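Putative NADH-flavin reductase (Lactobacillus casei ATCC 334, PDB 3H2S) binds NADPH in a Rossmann-type fold and probably acts as an NAD(P)H-dependent oxidoreductase, perhaps a flavin reductase. Local coordinates at residues W74-T87 / P130-F144. Residues are numbered along the deposited sequence; the frame is centred on the assembly and turned at random.
With NDP (NADPH dihydro-nicotinamide-adenine-dinucleotide phosphate), chain C.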
loop_
_atom_site.group_PDB
_atom_site.type_symbol
_atom_site.label_atom_id
_atom_site.label_comp_id
_atom_site.label_asym_id
_atom_site.label_seq_id
_atom_site.Cartn_x
_atom_site.Cartn_y
_atom_site.Cartn_z
ATOM N N TRP A 74 -1.572 21.118 2.414
ATOM C CA TRP A 74 -2.072 21.419 1.076
ATOM C C TRP A 74 -0.983 22.047 0.204
ATOM O O TRP A 74 -0.068 22.689 0.712
ATOM C CB TRP A 74 -3.262 22.357 1.167
ATOM C CG TRP A 74 -4.545 21.736 1.720
ATOM C CD1 TRP A 74 -4.702 20.488 2.258
ATOM C CD2 TRP A 74 -5.819 22.383 1.832
ATOM N NE1 TRP A 74 -6.009 20.311 2.666
ATOM C CE2 TRP A 74 -6.691 21.489 2.487
ATOM C CE3 TRP A 74 -6.291 23.656 1.484
ATOM C CZ2 TRP A 74 -8.043 21.778 2.682
ATOM C CZ3 TRP A 74 -7.623 23.967 1.733
ATOM C CH2 TRP A 74 -8.480 23.033 2.334
ATOM N N GLY A 75 -1.043 21.789 -1.099
ATOM C CA GLY A 75 -0.103 22.374 -2.060
ATOM C C GLY A 75 1.336 21.908 -1.938
ATOM O O GLY A 75 2.241 22.503 -2.516
ATOM N N SER A 76 1.556 20.823 -1.212
ATOM C CA SER A 76 2.915 20.308 -1.043
ATOM C C SER A 76 3.277 19.379 -2.187
ATOM O O SER A 76 4.460 19.135 -2.448
ATOM C CB SER A 76 3.042 19.568 0.286
ATOM O OG SER A 76 2.177 18.442 0.316
ATOM N N GLY A 77 2.259 18.733 -2.755
ATOM C CA GLY A 77 2.468 17.704 -3.774
ATOM C C GLY A 77 2.717 16.334 -3.161
ATOM O O GLY A 77 3.012 15.360 -3.872
ATOM N N ARG A 78 2.670 16.277 -1.834
ATOM C CA ARG A 78 3.067 15.071 -1.103
ATOM C C ARG A 78 1.866 14.353 -0.498
ATOM O O ARG A 78 2.012 13.556 0.437
ATOM C CB ARG A 78 4.084 15.416 -0.006
ATOM C CG ARG A 78 5.476 15.811 -0.525
ATOM C CD ARG A 78 6.395 16.181 0.641
ATOM N NE ARG A 78 7.709 16.636 0.200
ATOM C CZ ARG A 78 8.501 17.453 0.898
ATOM N NH1 ARG A 78 8.108 17.933 2.078
ATOM N NH2 ARG A 78 9.689 17.805 0.410
ATOM N N GLY A 79 0.720 14.499 -1.159
ATOM C CA GLY A 79 -0.506 13.796 -0.777
ATOM C C GLY A 79 -0.341 12.288 -0.748
ATOM O O GLY A 79 -1.005 11.600 0.029
ATOM N N TYR A 80 0.629 11.777 -1.501
ATOM C CA TYR A 80 0.890 10.337 -1.504
ATOM C C TYR A 80 1.252 9.797 -0.118
ATOM O O TYR A 80 1.113 8.598 0.145
ATOM C CB TYR A 80 1.980 9.971 -2.525
ATOM C CG TYR A 80 3.291 10.683 -2.286
ATOM C CD1 TYR A 80 4.176 10.230 -1.324
ATOM C CD2 TYR A 80 3.697 11.730 -3.112
ATOM C CE1 TYR A 80 5.410 10.858 -1.127
ATOM C CE2 TYR A 80 4.887 12.412 -2.881
ATOM C CZ TYR A 80 5.738 11.970 -1.896
ATOM O OH TYR A 80 6.936 12.621 -1.702
ATOM N N LEU A 81 1.789 10.656 0.749
ATOM C CA LEU A 81 2.137 10.204 2.100
ATOM C C LEU A 81 0.965 9.669 2.903
ATOM O O LEU A 81 1.141 8.779 3.744
ATOM C CB LEU A 81 2.855 11.300 2.874
ATOM C CG LEU A 81 4.265 11.678 2.418
ATOM C CD1 LEU A 81 4.786 12.852 3.245
ATOM C CD2 LEU A 81 5.206 10.484 2.529
ATOM N N HIS A 82 -0.232 10.209 2.682
ATOM C CA HIS A 82 -1.420 9.645 3.308
ATOM C C HIS A 82 -1.491 8.144 3.051
ATOM O O HIS A 82 -1.785 7.349 3.957
ATOM C CB HIS A 82 -2.681 10.313 2.772
ATOM C CG HIS A 82 -2.972 11.637 3.406
ATOM N ND1 HIS A 82 -2.932 12.823 2.706
ATOM C CD2 HIS A 82 -3.311 11.958 4.676
ATOM C CE1 HIS A 82 -3.337 13.805 3.496
ATOM N NE2 HIS A 82 -3.549 13.309 4.702
ATOM N N LEU A 83 -1.280 7.772 1.796
ATOM C CA LEU A 83 -1.258 6.375 1.403
ATOM C C LEU A 83 -0.041 5.604 1.944
ATOM O O LEU A 83 -0.197 4.557 2.580
ATOM C CB LEU A 83 -1.347 6.255 -0.116
ATOM C CG LEU A 83 -1.403 4.851 -0.729
ATOM C CD1 LEU A 83 -2.581 4.023 -0.156
ATOM C CD2 LEU A 83 -1.498 4.962 -2.241
ATOM N N ASP A 84 1.157 6.138 1.715
ATOM C CA ASP A 84 2.398 5.467 2.118
ATOM C C ASP A 84 2.481 5.210 3.624
ATOM O O ASP A 84 2.933 4.149 4.047
ATOM C CB ASP A 84 3.625 6.269 1.648
ATOM C CG ASP A 84 3.853 6.170 0.140
ATOM O OD1 ASP A 84 3.253 5.292 -0.532
ATOM O OD2 ASP A 84 4.620 7.004 -0.385
ATOM N N PHE A 85 2.101 6.185 4.446
ATOM C CA PHE A 85 2.133 5.947 5.898
ATOM C C PHE A 85 1.224 4.752 6.241
ATOM O O PHE A 85 1.543 3.956 7.123
ATOM C CB PHE A 85 1.633 7.170 6.663
ATOM C CG PHE A 85 2.486 8.406 6.494
ATOM C CD1 PHE A 85 3.869 8.341 6.624
ATOM C CD2 PHE A 85 1.887 9.655 6.453
ATOM C CE1 PHE A 85 4.638 9.490 6.667
ATOM C CE2 PHE A 85 2.668 10.818 6.484
ATOM C CZ PHE A 85 4.043 10.720 6.546
ATOM N N ALA A 86 0.022 4.719 5.652
ATOM C CA ALA A 86 -0.933 3.664 5.966
ATOM C C ALA A 86 -0.458 2.289 5.502
ATOM O O ALA A 86 -0.623 1.299 6.229
ATOM C CB ALA A 86 -2.316 3.993 5.377
ATOM N N THR A 87 0.023 2.200 4.260
ATOM C CA THR A 87 0.499 0.912 3.745
ATOM C C THR A 87 1.650 0.419 4.610
ATOM O O THR A 87 1.784 -0.780 4.848
ATOM C CB THR A 87 0.964 0.993 2.269
ATOM O OG1 THR A 87 2.108 1.861 2.165
ATOM C CG2 THR A 87 -0.173 1.511 1.338
ATOM N N PRO A 130 -5.644 23.036 -4.236
ATOM C CA PRO A 130 -4.528 22.591 -3.394
ATOM C C PRO A 130 -4.901 21.410 -2.472
ATOM O O PRO A 130 -4.015 20.716 -1.963
ATOM C CB PRO A 130 -4.189 23.843 -2.568
ATOM C CG PRO A 130 -4.777 24.983 -3.342
ATOM C CD PRO A 130 -6.016 24.434 -3.971
ATOM N N TRP A 131 -6.193 21.227 -2.217
ATOM C CA TRP A 131 -6.661 20.206 -1.279
ATOM C C TRP A 131 -6.851 18.856 -1.954
ATOM O O TRP A 131 -7.022 17.839 -1.280
ATOM C CB TRP A 131 -7.964 20.628 -0.597
ATOM C CG TRP A 131 -9.044 21.044 -1.562
ATOM C CD1 TRP A 131 -9.393 22.320 -1.896
ATOM C CD2 TRP A 131 -9.923 20.182 -2.300
ATOM N NE1 TRP A 131 -10.459 22.310 -2.769
ATOM C CE2 TRP A 131 -10.799 21.009 -3.036
ATOM C CE3 TRP A 131 -10.097 18.792 -2.362
ATOM C CZ2 TRP A 131 -11.808 20.491 -3.850
ATOM C CZ3 TRP A 131 -11.095 18.281 -3.170
ATOM C CH2 TRP A 131 -11.933 19.127 -3.912
ATOM N N TYR A 132 -6.899 18.860 -3.282
ATOM C CA TYR A 132 -7.293 17.668 -4.012
ATOM C C TYR A 132 -6.294 16.528 -3.853
ATOM O O TYR A 132 -6.673 15.382 -3.676
ATOM C CB TYR A 132 -7.498 17.985 -5.497
ATOM C CG TYR A 132 -8.082 16.824 -6.252
ATOM C CD1 TYR A 132 -9.424 16.477 -6.107
ATOM C CD2 TYR A 132 -7.269 15.998 -7.012
ATOM C CE1 TYR A 132 -9.948 15.366 -6.763
ATOM C CE2 TYR A 132 -7.772 14.887 -7.647
ATOM C CZ TYR A 132 -9.115 14.585 -7.540
ATOM O OH TYR A 132 -9.602 13.466 -8.179
ATOM N N ASP A 133 -5.018 16.825 -4.042
ATOM C CA ASP A 133 -3.973 15.803 -3.936
ATOM C C ASP A 133 -4.137 14.950 -2.665
ATOM O O ASP A 133 -4.191 13.715 -2.723
ATOM C CB ASP A 133 -2.603 16.497 -3.985
ATOM C CG ASP A 133 -1.436 15.548 -3.778
ATOM O OD1 ASP A 133 -1.435 14.410 -4.312
ATOM O OD2 ASP A 133 -0.445 16.021 -3.200
ATOM N N GLY A 134 -4.232 15.607 -1.512
ATOM C CA GLY A 134 -4.466 14.884 -0.265
ATOM C C GLY A 134 -5.785 14.138 -0.203
ATOM O O GLY A 134 -5.818 12.999 0.265
ATOM N N ALA A 135 -6.869 14.766 -0.676
ATOM C CA ALA A 135 -8.186 14.120 -0.693
ATOM C C ALA A 135 -8.181 12.832 -1.540
ATOM O O ALA A 135 -8.710 11.791 -1.132
ATOM C CB ALA A 135 -9.258 15.103 -1.206
ATOM N N LEU A 136 -7.573 12.899 -2.722
ATOM C CA LEU A 136 -7.450 11.727 -3.585
ATOM C C LEU A 136 -6.722 10.594 -2.860
ATOM O O LEU A 136 -7.191 9.454 -2.806
ATOM C CB LEU A 136 -6.713 12.101 -4.871
ATOM C CG LEU A 136 -6.438 10.946 -5.843
ATOM C CD1 LEU A 136 -7.759 10.350 -6.358
ATOM C CD2 LEU A 136 -5.541 11.434 -6.985
ATOM N N TYR A 137 -5.563 10.894 -2.299
ATOM C CA TYR A 137 -4.773 9.829 -1.687
ATOM C C TYR A 137 -5.369 9.271 -0.397
ATOM O O TYR A 137 -5.176 8.097 -0.087
ATOM C CB TYR A 137 -3.325 10.262 -1.506
ATOM C CG TYR A 137 -2.519 10.060 -2.759
ATOM C CD1 TYR A 137 -2.114 11.149 -3.543
ATOM C CD2 TYR A 137 -2.105 8.794 -3.126
ATOM C CE1 TYR A 137 -1.327 10.962 -4.677
ATOM C CE2 TYR A 137 -1.302 8.596 -4.238
ATOM C CZ TYR A 137 -0.914 9.678 -5.006
ATOM O OH TYR A 137 -0.094 9.453 -6.079
ATOM N N GLN A 138 -6.173 10.072 0.300
ATOM C CA GLN A 138 -6.933 9.551 1.441
ATOM C C GLN A 138 -8.107 8.688 1.017
ATOM O O GLN A 138 -8.501 7.764 1.734
ATOM C CB GLN A 138 -7.413 10.674 2.362
ATOM C CG GLN A 138 -6.310 11.239 3.190
ATOM C CD GLN A 138 -6.760 11.569 4.591
ATOM O OE1 GLN A 138 -7.367 12.610 4.820
ATOM N NE2 GLN A 138 -6.405 10.716 5.546
ATOM N N TYR A 139 -8.703 9.016 -0.130
ATOM C CA TYR A 139 -9.681 8.129 -0.729
ATOM C C TYR A 139 -9.017 6.776 -1.052
ATOM O O TYR A 139 -9.537 5.729 -0.707
ATOM C CB TYR A 139 -10.249 8.772 -1.995
ATOM C CG TYR A 139 -11.114 7.837 -2.806
ATOM C CD1 TYR A 139 -12.292 7.335 -2.286
ATOM C CD2 TYR A 139 -10.692 7.371 -4.048
ATOM C CE1 TYR A 139 -13.072 6.427 -3.013
ATOM C CE2 TYR A 139 -11.490 6.519 -4.802
ATOM C CZ TYR A 139 -12.683 6.069 -4.287
ATOM O OH TYR A 139 -13.455 5.184 -5.016
ATOM N N TYR A 140 -7.851 6.817 -1.693
ATOM C CA TYR A 140 -7.061 5.600 -1.939
ATOM C C TYR A 140 -6.667 4.876 -0.644
ATOM O O TYR A 140 -6.674 3.642 -0.589
ATOM C CB TYR A 140 -5.820 5.922 -2.762
ATOM C CG TYR A 140 -6.098 6.367 -4.205
ATOM C CD1 TYR A 140 -7.212 5.915 -4.901
ATOM C CD2 TYR A 140 -5.184 7.160 -4.878
ATOM C CE1 TYR A 140 -7.420 6.269 -6.239
ATOM C CE2 TYR A 140 -5.382 7.538 -6.200
ATOM C CZ TYR A 140 -6.498 7.078 -6.878
ATOM O OH TYR A 140 -6.690 7.442 -8.191
ATOM N N GLU A 141 -6.279 5.635 0.381
ATOM C CA GLU A 141 -5.949 5.051 1.692
ATOM C C GLU A 141 -7.131 4.252 2.244
ATOM O O GLU A 141 -6.978 3.109 2.676
ATOM C CB GLU A 141 -5.549 6.159 2.681
ATOM C CG GLU A 141 -5.341 5.680 4.110
ATOM C CD GLU A 141 -5.096 6.818 5.087
ATOM O OE1 GLU A 141 -5.307 8.010 4.729
ATOM O OE2 GLU A 141 -4.767 6.507 6.250
ATOM N N TYR A 142 -8.323 4.821 2.113
ATOM C CA TYR A 142 -9.555 4.143 2.504
ATOM C C TYR A 142 -9.791 2.861 1.683
ATOM O O TYR A 142 -10.175 1.830 2.218
ATOM C CB TYR A 142 -10.724 5.104 2.316
ATOM C CG TYR A 142 -12.073 4.441 2.307
ATOM C CD1 TYR A 142 -12.915 4.570 1.211
ATOM C CD2 TYR A 142 -12.539 3.767 3.420
ATOM C CE1 TYR A 142 -14.177 4.016 1.210
ATOM C CE2 TYR A 142 -13.825 3.233 3.446
ATOM C CZ TYR A 142 -14.642 3.377 2.341
ATOM O OH TYR A 142 -15.907 2.831 2.333
ATOM N N GLN A 143 -9.538 2.927 0.384
ATOM C CA GLN A 143 -9.717 1.752 -0.459
ATOM C C GLN A 143 -8.652 0.702 -0.152
ATOM O O GLN A 143 -8.931 -0.501 -0.197
ATOM C CB GLN A 143 -9.652 2.136 -1.930
ATOM C CG GLN A 143 -10.821 2.995 -2.409
ATOM C CD GLN A 143 -10.802 3.164 -3.904
ATOM O OE1 GLN A 143 -11.786 2.856 -4.582
ATOM N NE2 GLN A 143 -9.635 3.493 -4.446
ATOM N N PHE A 144 -7.426 1.156 0.106
ATOM C CA PHE A 144 -6.335 0.241 0.462
ATOM C C PHE A 144 -6.656 -0.540 1.735
ATOM O O PHE A 144 -6.405 -1.738 1.823
ATOM C CB PHE A 144 -5.024 0.995 0.666
ATOM C CG PHE A 144 -3.982 0.188 1.376
ATOM C CD1 PHE A 144 -3.266 -0.784 0.702
ATOM C CD2 PHE A 144 -3.732 0.380 2.737
ATOM C CE1 PHE A 144 -2.344 -1.593 1.369
ATOM C CE2 PHE A 144 -2.765 -0.368 3.394
ATOM C CZ PHE A 144 -2.094 -1.376 2.721
HETATM P PA NDP C . -1.828 18.215 11.438
HETATM O O1A NDP C . -1.549 19.061 10.162
HETATM O O2A NDP C . -2.112 18.933 12.713
HETATM O O5B NDP C . -0.308 17.466 11.454
HETATM C C5B NDP C . -0.499 16.031 11.545
HETATM C C4B NDP C . 0.847 15.333 11.983
HETATM O O4B NDP C . 1.558 14.981 10.813
HETATM C C3B NDP C . 1.804 16.289 12.770
HETATM O O3B NDP C . 2.115 15.627 13.956
HETATM C C2B NDP C . 3.058 16.378 11.807
HETATM O O2B NDP C . 4.296 16.545 12.403
HETATM C C1B NDP C . 2.923 14.987 11.113
HETATM N N9A NDP C . 3.641 14.976 9.828
HETATM C C8A NDP C . 3.268 15.749 8.698
HETATM N N7A NDP C . 4.059 15.542 7.642
HETATM C C5A NDP C . 4.976 14.565 8.084
HETATM C C6A NDP C . 6.027 13.938 7.392
HETATM N N6A NDP C . 6.280 14.315 6.108
HETATM N N1A NDP C . 6.946 13.207 8.120
HETATM C C2A NDP C . 6.591 12.879 9.398
HETATM N N3A NDP C . 5.490 13.262 10.113
HETATM C C4A NDP C . 4.732 14.190 9.435
HETATM O O3 NDP C . -3.132 17.481 10.940
HETATM P PN NDP C . -4.670 17.250 11.404
HETATM O O1N NDP C . -4.670 16.836 12.888
HETATM O O2N NDP C . -5.312 18.582 11.159
HETATM O O5D NDP C . -5.359 16.023 10.576
HETATM C C5D NDP C . -5.339 14.675 11.054
HETATM C C4D NDP C . -6.119 13.820 10.039
HETATM O O4D NDP C . -7.354 14.487 9.847
HETATM C C3D NDP C . -5.481 13.600 8.635
HETATM O O3D NDP C . -5.805 12.346 8.157
HETATM C C2D NDP C . -6.154 14.767 7.824
HETATM O O2D NDP C . -6.253 14.451 6.459
HETATM C C1D NDP C . -7.583 14.683 8.472
HETATM N N1N NDP C . -8.392 15.850 8.126
HETATM C C2N NDP C . -9.547 15.599 7.271
HETATM C C3N NDP C . -10.229 16.858 6.734
HETATM C C7N NDP C . -11.656 16.538 6.324
HETATM O O7N NDP C . -11.898 15.492 5.738
HETATM N N7N NDP C . -12.629 17.515 6.475
HETATM C C4N NDP C . -10.090 18.158 7.500
HETATM C C5N NDP C . -8.727 18.384 8.103
HETATM C C6N NDP C . -7.906 17.173 8.486
HETATM P P2B NDP C . 4.765 18.013 12.934
HETATM O O1X NDP C . 3.916 18.387 14.203
HETATM O O2X NDP C . 6.220 17.824 13.504
HETATM O O3X NDP C . 4.654 19.062 11.881
HETATM O O HOH W 1 1.015 13.376 -4.222
HETATM O O HOH W 2 -0.521 18.671 -2.392
#
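Gln138 lays its aliphatic CG over one face of the His82 imidazole, 3.4 Å from CG of His82, and its amide runs on above the ring with the two planes only 21° apart. A bend in the Gln138 chain beyond CG carries that amide on to the nicotinamide-side ribose of NADPH, where a group able both to accept and to donate suits a diol: OE1 of Gln138 accepts from O2D at 2.7 Å, while NE2 donates to O3D. NE2 also donates to Glu141 OE1 on its syn side, 3.0 Å away and nearly straight at 167°, which fixes which end of the amide is which. His82 NE2 adds a weak bond to O2D.

Further along, helices 80-87 and 132-144 of the Rossmann-type fold run side by side at 27°, with Ala86 and Glu141 resting on Phe102 of strand 99-103. Leu83, branched and apolar, fits as a knob among Tyr137, Tyr140, Glu141 and Phe144, its CD2 meeting the edge of the Tyr137 ring. The face of that ring lies under Tyr80 CA, 3.6 Å from the ring centroid, and Phe144 likewise receives Thr87 CG2 over its centre. Gly79 and Gly134, lacking side chains, let their CA atoms come within 4.1 Å.

The short side chain of Asp133, extended away from its own N, reaches the 75-79 segment leading into the helix. Its OD2 takes the N-H of Gly79 at 2.8 Å from above the carboxylate plane, and two waters link the carboxylate to Gly77 and to Tyr80 N. Beyond it, Trp131 CB sits over the Trp74 six-membered ring, and the Trp131 indole turns an edge to that face.

Gln138 and His82 thus meet the ribose directly, while second-shell Glu141 orients the Gln138 amide through their hydrogen bond.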